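Local coordinates for protein kallikrein-10 (Homo sapiens, PDB 5LPE) that is a secreted, zymogen-like serine peptidase of the kallikrein family, inhibited by zinc and credited with a tumour-suppressor role in breast and prostate cancer, at residues V19-G24 and K48-R53; R68-S73 and L99-P104; Y118-P123 and Y217-K222; V161-V166 and A211-V216. All coordinates share one frame; numbering follows the deposited sequence.

Contact 1: V19-G24 and K48-R53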
loop_
_atom_site.group_PDB
_atom_site.type_symbol
_atom_site.label_atom_id
_atom_site.label_comp_id
_atom_site.label_asym_id
_atom_site.label_seq_id
_atom_site.Cartn_x
_atom_site.Cartn_y
_atom_site.Cartn_z
ATOM N N VAL A 19 6.885 2.167 4.453
ATOM C CA VAL A 19 7.283 3.559 4.253
ATOM C C VAL A 19 6.166 4.463 4.754
ATOM O O VAL A 19 5.000 4.270 4.392
ATOM C CB VAL A 19 7.587 3.877 2.773
ATOM C CG1 VAL A 19 7.890 5.361 2.606
ATOM C CG2 VAL A 19 8.754 3.031 2.247
ATOM N N SER A 20 6.521 5.450 5.574
ATOM C CA SER A 20 5.605 6.509 5.980
ATOM C C SER A 20 5.928 7.771 5.197
ATOM O O SER A 20 7.095 8.171 5.109
ATOM C CB SER A 20 5.697 6.781 7.481
ATOM O OG SER A 20 7.032 6.698 7.933
ATOM N N LEU A 21 4.900 8.387 4.623
ATOM C CA LEU A 21 5.049 9.584 3.808
ATOM C C LEU A 21 4.486 10.769 4.570
ATOM O O LEU A 21 3.363 10.710 5.085
ATOM C CB LEU A 21 4.337 9.434 2.460
ATOM C CG LEU A 21 4.960 8.459 1.473
ATOM C CD1 LEU A 21 4.014 8.159 0.343
ATOM C CD2 LEU A 21 6.250 9.035 0.935
ATOM N N PHE A 22 5.258 11.840 4.640
ATOM C CA PHE A 22 4.831 13.036 5.340
ATOM C C PHE A 22 4.736 14.208 4.377
ATOM O O PHE A 22 5.578 14.359 3.486
ATOM C CB PHE A 22 5.780 13.374 6.479
ATOM C CG PHE A 22 5.765 12.379 7.580
ATOM C CD1 PHE A 22 6.585 11.270 7.537
ATOM C CD2 PHE A 22 4.926 12.541 8.661
ATOM C CE1 PHE A 22 6.569 10.339 8.559
ATOM C CE2 PHE A 22 4.907 11.611 9.683
ATOM C CZ PHE A 22 5.727 10.513 9.630
ATOM N N ASN A 23 3.682 15.008 4.551
ATOM C CA ASN A 23 3.567 16.347 3.984
ATOM C C ASN A 23 3.743 17.355 5.114
ATOM O O ASN A 23 3.165 17.190 6.194
ATOM C CB ASN A 23 2.215 16.543 3.284
ATOM C CG ASN A 23 2.015 17.972 2.773
ATOM O OD1 ASN A 23 1.152 18.702 3.264
ATOM N ND2 ASN A 23 2.823 18.373 1.790
ATOM N N GLY A 24 4.546 18.387 4.867
ATOM C CA GLY A 24 4.950 19.261 5.955
ATOM C C GLY A 24 5.580 18.436 7.054
ATOM O O GLY A 24 6.460 17.601 6.805
ATOM N N LYS A 48 1.033 16.643 -2.441
ATOM C CA LYS A 48 2.451 16.969 -2.646
ATOM C C LYS A 48 2.791 18.350 -2.094
ATOM O O LYS A 48 1.911 19.198 -1.968
ATOM C CB LYS A 48 2.814 16.886 -4.138
ATOM C CG LYS A 48 3.621 15.655 -4.513
ATOM C CD LYS A 48 3.574 15.388 -6.004
ATOM C CE LYS A 48 2.510 14.353 -6.347
ATOM N NZ LYS A 48 2.353 14.124 -7.815
ATOM N N PRO A 49 4.067 18.599 -1.765
ATOM C CA PRO A 49 5.249 17.729 -1.757
ATOM C C PRO A 49 5.277 16.757 -0.592
ATOM O O PRO A 49 4.648 17.033 0.434
ATOM C CB PRO A 49 6.406 18.717 -1.641
ATOM C CG PRO A 49 5.801 19.948 -1.066
ATOM C CD PRO A 49 4.431 20.017 -1.606
ATOM N N LEU A 50 6.025 15.659 -0.744
ATOM C CA LEU A 50 6.082 14.596 0.250
ATOM C C LEU A 50 7.523 14.275 0.619
ATOM O O LEU A 50 8.468 14.626 -0.096
ATOM C CB LEU A 50 5.402 13.320 -0.257
ATOM C CG LEU A 50 3.884 13.320 -0.382
ATOM C CD1 LEU A 50 3.392 11.926 -0.721
ATOM C CD2 LEU A 50 3.245 13.827 0.898
ATOM N N TRP A 51 7.682 13.585 1.748
ATOM C CA TRP A 51 8.969 13.020 2.111
ATOM C C TRP A 51 8.747 11.715 2.867
ATOM O O TRP A 51 7.749 11.550 3.571
ATOM C CB TRP A 51 9.817 14.010 2.925
ATOM C CG TRP A 51 9.201 14.539 4.187
ATOM C CD1 TRP A 51 8.328 15.587 4.298
ATOM C CD2 TRP A 51 9.446 14.076 5.531
ATOM N NE1 TRP A 51 7.998 15.788 5.623
ATOM C CE2 TRP A 51 8.676 14.881 6.399
ATOM C CE3 TRP A 51 10.232 13.057 6.080
ATOM C CZ2 TRP A 51 8.664 14.692 7.786
ATOM C CZ3 TRP A 51 10.218 12.876 7.469
ATOM C CH2 TRP A 51 9.437 13.689 8.299
ATOM N N ALA A 52 9.701 10.797 2.723
ATOM C CA ALA A 52 9.514 9.386 3.033
ATOM C C ALA A 52 10.454 8.948 4.146
ATOM O O ALA A 52 11.680 9.041 4.001
ATOM C CB ALA A 52 9.751 8.529 1.787
ATOM N N ARG A 53 9.879 8.444 5.240
ATOM C CA ARG A 53 10.629 7.758 6.286
ATOM C C ARG A 53 10.561 6.260 6.020
ATOM O O ARG A 53 9.473 5.681 6.012
ATOM C CB ARG A 53 10.077 8.075 7.674
ATOM C CG ARG A 53 11.078 7.740 8.777
ATOM C CD ARG A 53 10.565 8.009 10.186
ATOM N NE ARG A 53 10.514 6.771 10.958
ATOM C CZ ARG A 53 9.404 6.065 11.163
ATOM N NH1 ARG A 53 9.451 4.941 11.872
ATOM N NH2 ARG A 53 8.246 6.488 10.664
#

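Contact 2: R68-S73 and L99-P104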
loop_
_atom_site.group_PDB
_atom_site.type_symbol
_atom_site.label_atom_id
_atom_site.label_comp_id
_atom_site.label_asym_id
_atom_site.label_seq_id
_atom_site.Cartn_x
_atom_site.Cartn_y
_atom_site.Cartn_z
ATOM N N ARG A 68 14.261 10.226 3.744
ATOM C CA ARG A 68 14.527 10.693 2.391
ATOM C C ARG A 68 13.387 11.611 1.995
ATOM O O ARG A 68 12.372 11.709 2.678
ATOM C CB ARG A 68 14.649 9.559 1.363
ATOM C CG ARG A 68 15.784 8.602 1.585
ATOM C CD ARG A 68 17.136 9.245 1.377
ATOM N NE ARG A 68 18.156 8.208 1.288
ATOM C CZ ARG A 68 18.745 7.654 2.341
ATOM N NH1 ARG A 68 18.421 8.046 3.561
ATOM N NH2 ARG A 68 19.654 6.711 2.176
ATOM N N ARG A 69 13.564 12.303 0.890
ATOM C CA ARG A 69 12.489 13.085 0.320
ATOM C C ARG A 69 12.311 12.719 -1.122
ATOM O O ARG A 69 13.184 12.122 -1.751
ATOM C CB ARG A 69 12.758 14.559 0.399
ATOM C CG ARG A 69 12.812 14.938 1.763
ATOM C CD ARG A 69 13.251 16.285 1.809
ATOM N NE ARG A 69 14.585 16.308 2.338
ATOM C CZ ARG A 69 15.043 17.360 2.974
ATOM N NH1 ARG A 69 16.261 17.350 3.506
ATOM N NH2 ARG A 69 14.183 18.351 3.210
ATOM N N THR A 70 11.175 13.120 -1.646
ATOM C CA THR A 70 10.816 12.730 -2.990
ATOM C C THR A 70 11.078 13.892 -3.943
ATOM O O THR A 70 11.064 15.064 -3.555
ATOM C CB THR A 70 9.361 12.243 -3.033
ATOM O OG1 THR A 70 8.492 13.289 -2.624
ATOM C CG2 THR A 70 9.188 11.102 -2.053
ATOM N N THR A 71 11.445 13.545 -5.169
ATOM C CA THR A 71 11.545 14.514 -6.249
ATOM C C THR A 71 10.517 14.178 -7.321
ATOM O O THR A 71 9.486 14.845 -7.418
ATOM C CB THR A 71 12.960 14.527 -6.820
ATOM O OG1 THR A 71 13.369 13.177 -7.076
ATOM C CG2 THR A 71 13.920 15.146 -5.828
ATOM N N ARG A 72 10.752 13.133 -8.106
ATOM C CA ARG A 72 9.789 12.750 -9.128
ATOM C C ARG A 72 8.600 12.071 -8.480
ATOM O O ARG A 72 8.752 11.224 -7.592
ATOM C CB ARG A 72 10.435 11.838 -10.166
ATOM C CG ARG A 72 11.538 12.524 -10.962
ATOM C CD ARG A 72 11.989 11.640 -12.080
ATOM N NE ARG A 72 10.917 11.398 -13.028
ATOM C CZ ARG A 72 10.878 10.345 -13.839
ATOM N NH1 ARG A 72 11.856 9.443 -13.797
ATOM N NH2 ARG A 72 9.863 10.195 -14.690
ATOM N N SER A 73 7.409 12.500 -8.870
ATOM C CA SER A 73 6.177 11.850 -8.446
ATOM C C SER A 73 5.351 11.579 -9.690
ATOM O O SER A 73 4.737 12.500 -10.237
ATOM C CB SER A 73 5.412 12.740 -7.491
ATOM O OG SER A 73 5.071 13.917 -8.185
ATOM N N LEU A 99 6.765 7.488 -6.229
ATOM C CA LEU A 99 7.560 8.539 -5.614
ATOM C C LEU A 99 9.035 8.202 -5.780
ATOM O O LEU A 99 9.477 7.117 -5.383
ATOM C CB LEU A 99 7.208 8.684 -4.135
ATOM C CG LEU A 99 5.828 9.290 -3.888
ATOM C CD1 LEU A 99 5.778 9.990 -2.558
ATOM C CD2 LEU A 99 5.436 10.260 -4.991
ATOM N N LYS A 100 9.796 9.121 -6.359
ATOM C CA LYS A 100 11.231 8.917 -6.458
ATOM C C LYS A 100 11.932 9.537 -5.254
ATOM O O LYS A 100 11.680 10.693 -4.911
ATOM C CB LYS A 100 11.783 9.499 -7.752
ATOM C CG LYS A 100 13.190 8.989 -8.037
ATOM C CD LYS A 100 14.029 10.047 -8.694
ATOM C CE LYS A 100 15.054 9.418 -9.608
ATOM N NZ LYS A 100 15.711 8.286 -8.939
ATOM N N LEU A 101 12.808 8.770 -4.613
ATOM C CA LEU A 101 13.578 9.294 -3.490
ATOM C C LEU A 101 14.765 10.132 -3.975
ATOM O O LEU A 101 15.446 9.786 -4.946
ATOM C CB LEU A 101 14.066 8.157 -2.587
ATOM C CG LEU A 101 13.005 7.225 -1.994
ATOM C CD1 LEU A 101 13.591 6.312 -0.910
ATOM C CD2 LEU A 101 11.820 8.017 -1.465
ATOM N N ALA A 102 14.991 11.255 -3.293
ATOM C CA ALA A 102 16.092 12.140 -3.651
ATOM C C ALA A 102 17.390 11.361 -3.724
ATOM O O ALA A 102 18.069 11.354 -4.753
ATOM C CB ALA A 102 16.194 13.279 -2.635
ATOM N N ARG A 103 17.709 10.641 -2.657
ATOM C CA ARG A 103 18.884 9.799 -2.578
ATOM C C ARG A 103 18.471 8.345 -2.364
ATOM O O ARG A 103 17.482 8.073 -1.667
ATOM C CB ARG A 103 19.804 10.255 -1.435
ATOM C CG ARG A 103 20.193 11.728 -1.507
ATOM C CD ARG A 103 21.122 12.140 -0.363
ATOM N NE ARG A 103 20.427 12.462 0.887
ATOM C CZ ARG A 103 20.535 11.756 2.010
ATOM N NH1 ARG A 103 21.307 10.673 2.056
ATOM N NH2 ARG A 103 19.877 12.134 3.095
ATOM N N PRO A 104 19.210 7.397 -2.946
ATOM C CA PRO A 104 18.845 5.982 -2.810
ATOM C C PRO A 104 18.904 5.512 -1.366
ATOM O O PRO A 104 19.710 5.983 -0.559
ATOM C CB PRO A 104 19.897 5.252 -3.658
ATOM C CG PRO A 104 20.530 6.295 -4.502
ATOM C CD PRO A 104 20.428 7.580 -3.746
#

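Contact 3: Y118-P123 and Y217-K222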
loop_
_atom_site.group_PDB
_atom_site.type_symbol
_atom_site.label_atom_id
_atom_site.label_comp_id
_atom_site.label_asym_id
_atom_site.label_seq_id
_atom_site.Cartn_x
_atom_site.Cartn_y
_atom_site.Cartn_z
ATOM N N TYR A 118 4.953 -11.176 -9.543
ATOM C CA TYR A 118 5.211 -11.883 -10.789
ATOM C C TYR A 118 3.980 -12.648 -11.273
ATOM O O TYR A 118 4.061 -13.390 -12.260
ATOM C CB TYR A 118 6.418 -12.813 -10.630
ATOM C CG TYR A 118 6.297 -13.813 -9.511
ATOM C CD1 TYR A 118 6.637 -13.483 -8.209
ATOM C CD2 TYR A 118 5.841 -15.096 -9.758
ATOM C CE1 TYR A 118 6.530 -14.399 -7.200
ATOM C CE2 TYR A 118 5.727 -16.020 -8.750
ATOM C CZ TYR A 118 6.074 -15.670 -7.477
ATOM O OH TYR A 118 5.960 -16.610 -6.478
ATOM N N ARG A 119 2.837 -12.442 -10.623
ATOM C CA ARG A 119 1.671 -13.311 -10.661
ATOM C C ARG A 119 0.558 -12.593 -9.903
ATOM O O ARG A 119 0.830 -11.761 -9.032
ATOM C CB ARG A 119 2.033 -14.644 -9.988
ATOM C CG ARG A 119 1.148 -15.855 -10.172
ATOM C CD ARG A 119 1.615 -16.967 -9.181
ATOM N NE ARG A 119 1.508 -16.551 -7.776
ATOM C CZ ARG A 119 0.351 -16.423 -7.122
ATOM N NH1 ARG A 119 -0.794 -16.674 -7.750
ATOM N NH2 ARG A 119 0.330 -16.038 -5.848
ATOM N N CYS A 120 -0.688 -12.936 -10.209
ATOM C CA CYS A 120 -1.838 -12.334 -9.542
ATOM C C CYS A 120 -2.334 -13.260 -8.441
ATOM O O CYS A 120 -2.386 -14.482 -8.614
ATOM C CB CYS A 120 -2.982 -12.044 -10.516
ATOM S SG CYS A 120 -2.691 -10.767 -11.760
ATOM N N ALA A 121 -2.688 -12.672 -7.309
ATOM C CA ALA A 121 -3.183 -13.446 -6.191
ATOM C C ALA A 121 -4.659 -13.736 -6.401
ATOM O O ALA A 121 -5.409 -12.886 -6.888
ATOM C CB ALA A 121 -2.952 -12.696 -4.883
ATOM N N GLN A 122 -5.049 -14.958 -6.098
ATOM C CA GLN A 122 -6.409 -15.396 -6.350
ATOM C C GLN A 122 -7.293 -15.230 -5.117
ATOM O O GLN A 122 -6.800 -15.229 -3.984
ATOM C CB GLN A 122 -6.418 -16.848 -6.804
ATOM C CG GLN A 122 -5.523 -17.095 -8.010
ATOM C CD GLN A 122 -5.926 -16.295 -9.242
ATOM O OE1 GLN A 122 -7.110 -16.045 -9.483
ATOM N NE2 GLN A 122 -4.934 -15.897 -10.038
ATOM N N PRO A 123 -8.601 -15.092 -5.322
ATOM C CA PRO A 123 -9.530 -15.146 -4.191
ATOM C C PRO A 123 -9.300 -16.389 -3.349
ATOM O O PRO A 123 -9.090 -17.486 -3.864
ATOM C CB PRO A 123 -10.904 -15.161 -4.864
ATOM C CG PRO A 123 -10.696 -14.458 -6.159
ATOM C CD PRO A 123 -9.285 -14.793 -6.594
ATOM N N TYR A 217 -8.217 -2.465 -2.757
ATOM C CA TYR A 217 -6.812 -2.287 -3.075
ATOM C C TYR A 217 -6.627 -2.257 -4.584
ATOM O O TYR A 217 -7.366 -2.911 -5.333
ATOM C CB TYR A 217 -5.970 -3.409 -2.487
ATOM C CG TYR A 217 -5.852 -3.380 -0.988
ATOM C CD1 TYR A 217 -6.874 -3.861 -0.174
ATOM C CD2 TYR A 217 -4.689 -2.916 -0.380
ATOM C CE1 TYR A 217 -6.754 -3.844 1.205
ATOM C CE2 TYR A 217 -4.550 -2.897 1.009
ATOM C CZ TYR A 217 -5.587 -3.363 1.801
ATOM O OH TYR A 217 -5.461 -3.338 3.187
ATOM N N THR A 218 -5.642 -1.488 -5.033
ATOM C CA THR A 218 -5.274 -1.539 -6.435
ATOM C C THR A 218 -4.554 -2.855 -6.703
ATOM O O THR A 218 -3.668 -3.248 -5.946
ATOM C CB THR A 218 -4.394 -0.348 -6.808
ATOM O OG1 THR A 218 -5.057 0.868 -6.442
ATOM C CG2 THR A 218 -4.132 -0.339 -8.322
ATOM N N GLN A 219 -4.936 -3.557 -7.766
ATOM C CA GLN A 219 -4.328 -4.850 -8.043
ATOM C C GLN A 219 -3.021 -4.601 -8.790
ATOM O O GLN A 219 -3.031 -4.188 -9.951
ATOM C CB GLN A 219 -5.295 -5.697 -8.859
ATOM C CG GLN A 219 -4.936 -7.138 -9.021
ATOM C CD GLN A 219 -5.999 -7.870 -9.797
ATOM O OE1 GLN A 219 -6.799 -7.255 -10.499
ATOM N NE2 GLN A 219 -6.014 -9.184 -9.676
ATOM N N ILE A 220 -1.894 -4.901 -8.143
ATOM C CA ILE A 220 -0.596 -4.407 -8.610
ATOM C C ILE A 220 -0.043 -5.256 -9.762
ATOM O O ILE A 220 0.745 -4.757 -10.571
ATOM C CB ILE A 220 0.380 -4.323 -7.413
ATOM C CG1 ILE A 220 -0.189 -3.412 -6.316
ATOM C CG2 ILE A 220 1.727 -3.763 -7.807
ATOM C CD1 ILE A 220 -0.443 -1.950 -6.726
ATOM N N CYS A 221 -0.440 -6.532 -9.861
ATOM C CA CYS A 221 -0.059 -7.431 -10.951
ATOM C C CYS A 221 -0.647 -7.027 -12.292
ATOM O O CYS A 221 -0.308 -7.656 -13.300
ATOM C CB CYS A 221 -0.513 -8.859 -10.666
ATOM S SG CYS A 221 -2.326 -9.044 -10.714
ATOM N N LYS A 222 -1.560 -6.051 -12.321
ATOM C CA LYS A 222 -2.058 -5.476 -13.564
ATOM C C LYS A 222 -1.296 -4.234 -13.999
ATOM O O LYS A 222 -1.542 -3.739 -15.103
ATOM C CB LYS A 222 -3.541 -5.100 -13.431
ATOM C CG LYS A 222 -4.420 -6.163 -12.772
ATOM C CD LYS A 222 -4.352 -7.471 -13.529
ATOM C CE LYS A 222 -5.644 -8.239 -13.407
ATOM N NZ LYS A 222 -5.515 -9.491 -14.195
#

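Contact 4: V161-V166 and A211-V216. With SO4 (sulfate ion), chain D.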
loop_
_atom_site.group_PDB
_atom_site.type_symbol
_atom_site.label_atom_id
_atom_site.label_comp_id
_atom_site.label_asym_id
_atom_site.label_seq_id
_atom_site.Cartn_x
_atom_site.Cartn_y
_atom_site.Cartn_z
ATOM N N VAL A 161 -21.247 -6.507 -3.810
ATOM C CA VAL A 161 -22.318 -6.572 -2.827
ATOM C C VAL A 161 -22.193 -5.430 -1.829
ATOM O O VAL A 161 -23.176 -4.751 -1.511
ATOM C CB VAL A 161 -22.302 -7.946 -2.135
ATOM C CG1 VAL A 161 -22.999 -7.889 -0.775
ATOM C CG2 VAL A 161 -22.954 -8.985 -3.030
ATOM N N PHE A 162 -20.988 -5.182 -1.331
ATOM C CA PHE A 162 -20.818 -4.100 -0.374
ATOM C C PHE A 162 -20.795 -2.737 -1.043
ATOM O O PHE A 162 -21.155 -1.737 -0.407
ATOM C CB PHE A 162 -19.540 -4.300 0.417
ATOM C CG PHE A 162 -19.576 -5.487 1.297
ATOM C CD1 PHE A 162 -19.217 -6.741 0.812
ATOM C CD2 PHE A 162 -19.984 -5.361 2.616
ATOM C CE1 PHE A 162 -19.256 -7.845 1.628
ATOM C CE2 PHE A 162 -20.026 -6.466 3.443
ATOM C CZ PHE A 162 -19.661 -7.712 2.950
ATOM N N TYR A 163 -20.381 -2.681 -2.306
ATOM C CA TYR A 163 -20.245 -1.432 -3.055
ATOM C C TYR A 163 -20.899 -1.605 -4.416
ATOM O O TYR A 163 -20.214 -1.690 -5.442
ATOM C CB TYR A 163 -18.774 -1.041 -3.203
ATOM C CG TYR A 163 -18.026 -0.995 -1.894
ATOM C CD1 TYR A 163 -18.250 0.027 -0.986
ATOM C CD2 TYR A 163 -17.102 -1.973 -1.564
ATOM C CE1 TYR A 163 -17.579 0.074 0.210
ATOM C CE2 TYR A 163 -16.421 -1.930 -0.360
ATOM C CZ TYR A 163 -16.670 -0.897 0.523
ATOM O OH TYR A 163 -16.009 -0.823 1.731
ATOM N N PRO A 164 -22.227 -1.684 -4.458
ATOM C CA PRO A 164 -22.912 -1.896 -5.742
ATOM C C PRO A 164 -22.683 -0.740 -6.705
ATOM O O PRO A 164 -22.987 0.411 -6.402
ATOM C CB PRO A 164 -24.384 -2.018 -5.338
ATOM C CG PRO A 164 -24.470 -1.380 -3.999
ATOM C CD PRO A 164 -23.165 -1.589 -3.329
ATOM N N GLY A 165 -22.205 -1.069 -7.900
ATOM C CA GLY A 165 -21.750 -0.074 -8.840
ATOM C C GLY A 165 -20.250 0.104 -8.879
ATOM O O GLY A 165 -19.771 1.036 -9.531
ATOM N N VAL A 166 -19.493 -0.738 -8.189
ATOM C CA VAL A 166 -18.043 -0.622 -8.256
ATOM C C VAL A 166 -17.552 -1.350 -9.498
ATOM O O VAL A 166 -18.037 -2.431 -9.846
ATOM C CB VAL A 166 -17.343 -1.149 -6.978
ATOM C CG1 VAL A 166 -17.490 -2.658 -6.813
ATOM C CG2 VAL A 166 -15.881 -0.770 -6.994
ATOM N N ALA A 211 -15.256 -5.068 10.992
ATOM C CA ALA A 211 -14.502 -5.720 9.937
ATOM C C ALA A 211 -15.389 -6.211 8.820
ATOM O O ALA A 211 -14.878 -6.796 7.864
ATOM C CB ALA A 211 -13.702 -6.903 10.482
ATOM N N GLN A 212 -16.694 -5.990 8.914
ATOM C CA GLN A 212 -17.604 -6.621 7.971
ATOM C C GLN A 212 -17.376 -6.118 6.549
ATOM O O GLN A 212 -17.493 -6.896 5.599
ATOM C CB GLN A 212 -19.052 -6.416 8.439
ATOM C CG GLN A 212 -19.349 -7.153 9.771
ATOM C CD GLN A 212 -20.840 -7.419 10.054
ATOM O OE1 GLN A 212 -21.689 -7.286 9.176
ATOM N NE2 GLN A 212 -21.150 -7.799 11.293
ATOM N N HIS A 213 -16.994 -4.822 6.378
ATOM C CA HIS A 213 -16.809 -4.459 4.974
ATOM C C HIS A 213 -15.348 -4.653 4.544
ATOM O O HIS A 213 -14.429 -4.356 5.316
ATOM C CB HIS A 213 -17.215 -3.013 4.739
ATOM C CG HIS A 213 -16.385 -2.034 5.499
ATOM N ND1 HIS A 213 -16.427 -1.934 6.871
ATOM C CD2 HIS A 213 -15.462 -1.135 5.084
ATOM C CE1 HIS A 213 -15.580 -0.999 7.269
ATOM N NE2 HIS A 213 -14.977 -0.502 6.205
ATOM N N PRO A 214 -15.121 -5.160 3.329
ATOM C CA PRO A 214 -13.757 -5.275 2.809
ATOM C C PRO A 214 -13.224 -3.959 2.266
ATOM O O PRO A 214 -13.968 -3.076 1.838
ATOM C CB PRO A 214 -13.910 -6.297 1.679
ATOM C CG PRO A 214 -15.239 -5.968 1.130
ATOM C CD PRO A 214 -16.095 -5.706 2.366
ATOM N N ALA A 215 -11.902 -3.849 2.273
ATOM C CA ALA A 215 -11.264 -2.690 1.686
ATOM C C ALA A 215 -10.991 -2.944 0.215
ATOM O O ALA A 215 -11.069 -4.068 -0.273
ATOM C CB ALA A 215 -9.956 -2.359 2.408
ATOM N N VAL A 216 -10.571 -1.892 -0.471
ATOM C CA VAL A 216 -10.416 -1.909 -1.914
ATOM C C VAL A 216 -8.978 -1.520 -2.207
ATOM O O VAL A 216 -8.561 -0.388 -1.928
ATOM C CB VAL A 216 -11.411 -0.979 -2.619
ATOM C CG1 VAL A 216 -11.101 -0.898 -4.117
ATOM C CG2 VAL A 216 -12.820 -1.471 -2.402
HETATM S S SO4 D . -17.297 -6.876 13.688
HETATM O O1 SO4 D . -16.995 -6.094 14.909
HETATM O O2 SO4 D . -18.246 -6.121 12.841
HETATM O O3 SO4 D . -16.045 -7.116 12.935
HETATM O O4 SO4 D . -17.899 -8.173 14.069
#

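Contact 1: V19-G24 and K48-R53
Phe22 and Trp51 stand opposite each other as an antiparallel hydrogen-bonded pair, and their rings form an offset stack: the Phe22 centroid lies 4.7 Å from that of the Trp51 six-membered ring, the planes turned by 24°. Trp51 holds CG in the crowded position between its backbone N and carbonyl carbon (chi1 57°), which lays the indole along Phe22 toward Gly24. One face takes Phe22 CB, whose CH-pi contact measures 3.6 Å to the centroid of the Trp51 five-membered ring. The indole edge is used as well, since Trp51 NE1 donates in the ring plane to Gly24 O at 2.7 Å, nearly along the C=O axis. Asn23, with CG anti to its backbone N (chi1 175°), aims ND2 in its amide plane at Pro49 O, 2.6 Å away. On the other face of the sheet, Leu21 CD2 rests 3.6 Å from Ala52 CB, and the CD1 end of Leu50 joins them. Strands 18-23 and 51-54 end the strand order, so this pairing closes the N-terminal barrel of the chymotrypsin-type fold. The chemistry divides by face: Leu21 and Ala52 supply an aliphatic layer against Leu99 and Leu101, whereas the partly exposed indole is fixed in rotation by stacking and its N-H.

Contact 2: R68-S73 and L99-P104
Arg68 sets CG anti to its carbonyl carbon and bends its chain at chi2 (-68°), so that it turns across 99-104 and meets the backbone beyond the strand end. There NE and NH2 grip Pro104 O side-on: NH2 to Pro104 O is 2.8 Å, NE to Pro104 O 3.3 Å. Both donors lie above the carbonyl plane, although the oxygen is close to the guanidinium plane. Arg103, bent at chi3 (-83°), lays its guanidinium flat over that of Arg68, centres 4.5 Å apart and planes at 20°, despite like charges. An alanine in place of Arg68 would remove the stacked guanidinium and both donors to Pro104 O, and would probably leave the 102-104 segment less firmly held. Strands 66-75 and 97-101 are antiparallel neighbours in the N-terminal barrel, and a beta bulge shifts their register by one residue between Thr70 and Ser73. Around it Thr71 N donates to Lys100 O at 2.9 Å and Lys100 N to Arg72 O at 2.7 Å. The buried Leu99 spans the bulge with its two methyls, CD1 3.6 Å from Thr70 CG2 and CD2 3.5 Å from Ser73 CB. The hydroxyls of Thr70 and Ser73 bond Leu50 O and Lys48 NZ, respectively.

Contact 3: Y118-P123 and Y217-K222
A disulfide carries this contact, one of those that pin surface segments in the trypsin-like fold: Cys120 SG and Cys221 SG are bonded at 2.0 Å. Its chi3 of 99° makes the bridge right-handed. The two half-cystines reach it differently, Cys120 with SG anti to its carbonyl carbon (chi1 -67°) and Cys221 with SG in the crowded position between backbone N and carbonyl carbon (chi1 69°). The CA atoms of Cys120 and Cys221 are thereby held 5.4 Å apart. No hydrogen bond crosses between the segments, so the covalent link does most of the joining; beside it Arg119 O lies 3.6 Å from Cys221 CB. Lys222, bent at chi2, curls its chain back over the sulfur and brings NZ to 3.9 Å from Cys120 SG, but that ammonium forms its salt bridge with a sulfate ion, probably from the crystallisation liquor. Arg119 O accepts a hydrogen bond from Gln198 NE2 of strand 196-203, which tethers the same loop to the sheet. The bridge thus ties the connection between strands 97-101 and 126-131, one in each barrel, to the 3-10 segment 220-222, which follows strand 215-219 and precedes helix 224-230.

Contact 4: V161-V166 and A211-V216
Pro214 CD sits squarely over the Phe162 ring, 3.6 Å from its centroid and 13° off the normal, a CH-pi contact on one face. Gln212 O approaches the same ring obliquely and comes within 3.4 Å of Phe162 CE2. The next side chain, Tyr163, reaches past the proline: its OH lies 3.0 Å from Pro214 O, which is in the plane of the tyrosine ring, and 3.4 Å from His213 CD2 at the imidazole edge. Tyr163 CE2 meets Val216 CG2 tip to tip at 4.2 Å. Phe162 and Tyr163 both keep CG anti to the carbonyl carbon (chi1 -67° and -53°), and Phe162 CB rests over the rim of the Tyr163 ring. An alanine at Phe162 would remove the face that receives Pro214 CD and would probably loosen the packing of the weakly bonded helix 159-162 on 212-214. That short helix and its following loop belong to the C-terminal barrel half of the trypsin fold, close to the Cys159-Cys173 disulfide. Behind Tyr163 the chain makes a type II beta turn with Val166 N bonded to Tyr163 O at 3.0 Å, Gly165 taking its positive-phi position. Trp203 meets the Tyr163 ring edge-to-face, and His213 NE2 bonds Val205 O. At the far end Ala211 N donates to O3 of a sulfate, probably from the crystallisation liquor, at 2.9 Å; Arg178 NE, Ser210 OG and Gly179 N also hold this ion.

How the contacts relate
Reading from the N terminus, contact 1 joins 19-24 to 48-53 and closes a loop of strands 26-35 and 38-41. Contact 2 follows in series, returning 99-104 to 68-73 after a connection that includes an unmodelled stretch. The two touch, because strands 51-54 and 66-75 are sheet neighbours: Ala52 bonds Arg68. Both thus belong to the N-terminal barrel. Contact 3 spans the longest separation, from 118-123 to 217-222, and contact 4 opens and closes within that span. Their later segments adjoin and share strand 215-219, their centres about 18 Å apart; contact 4 lies within the C-terminal half, while contact 3 ties the connection between the barrels to it. No pair crosses.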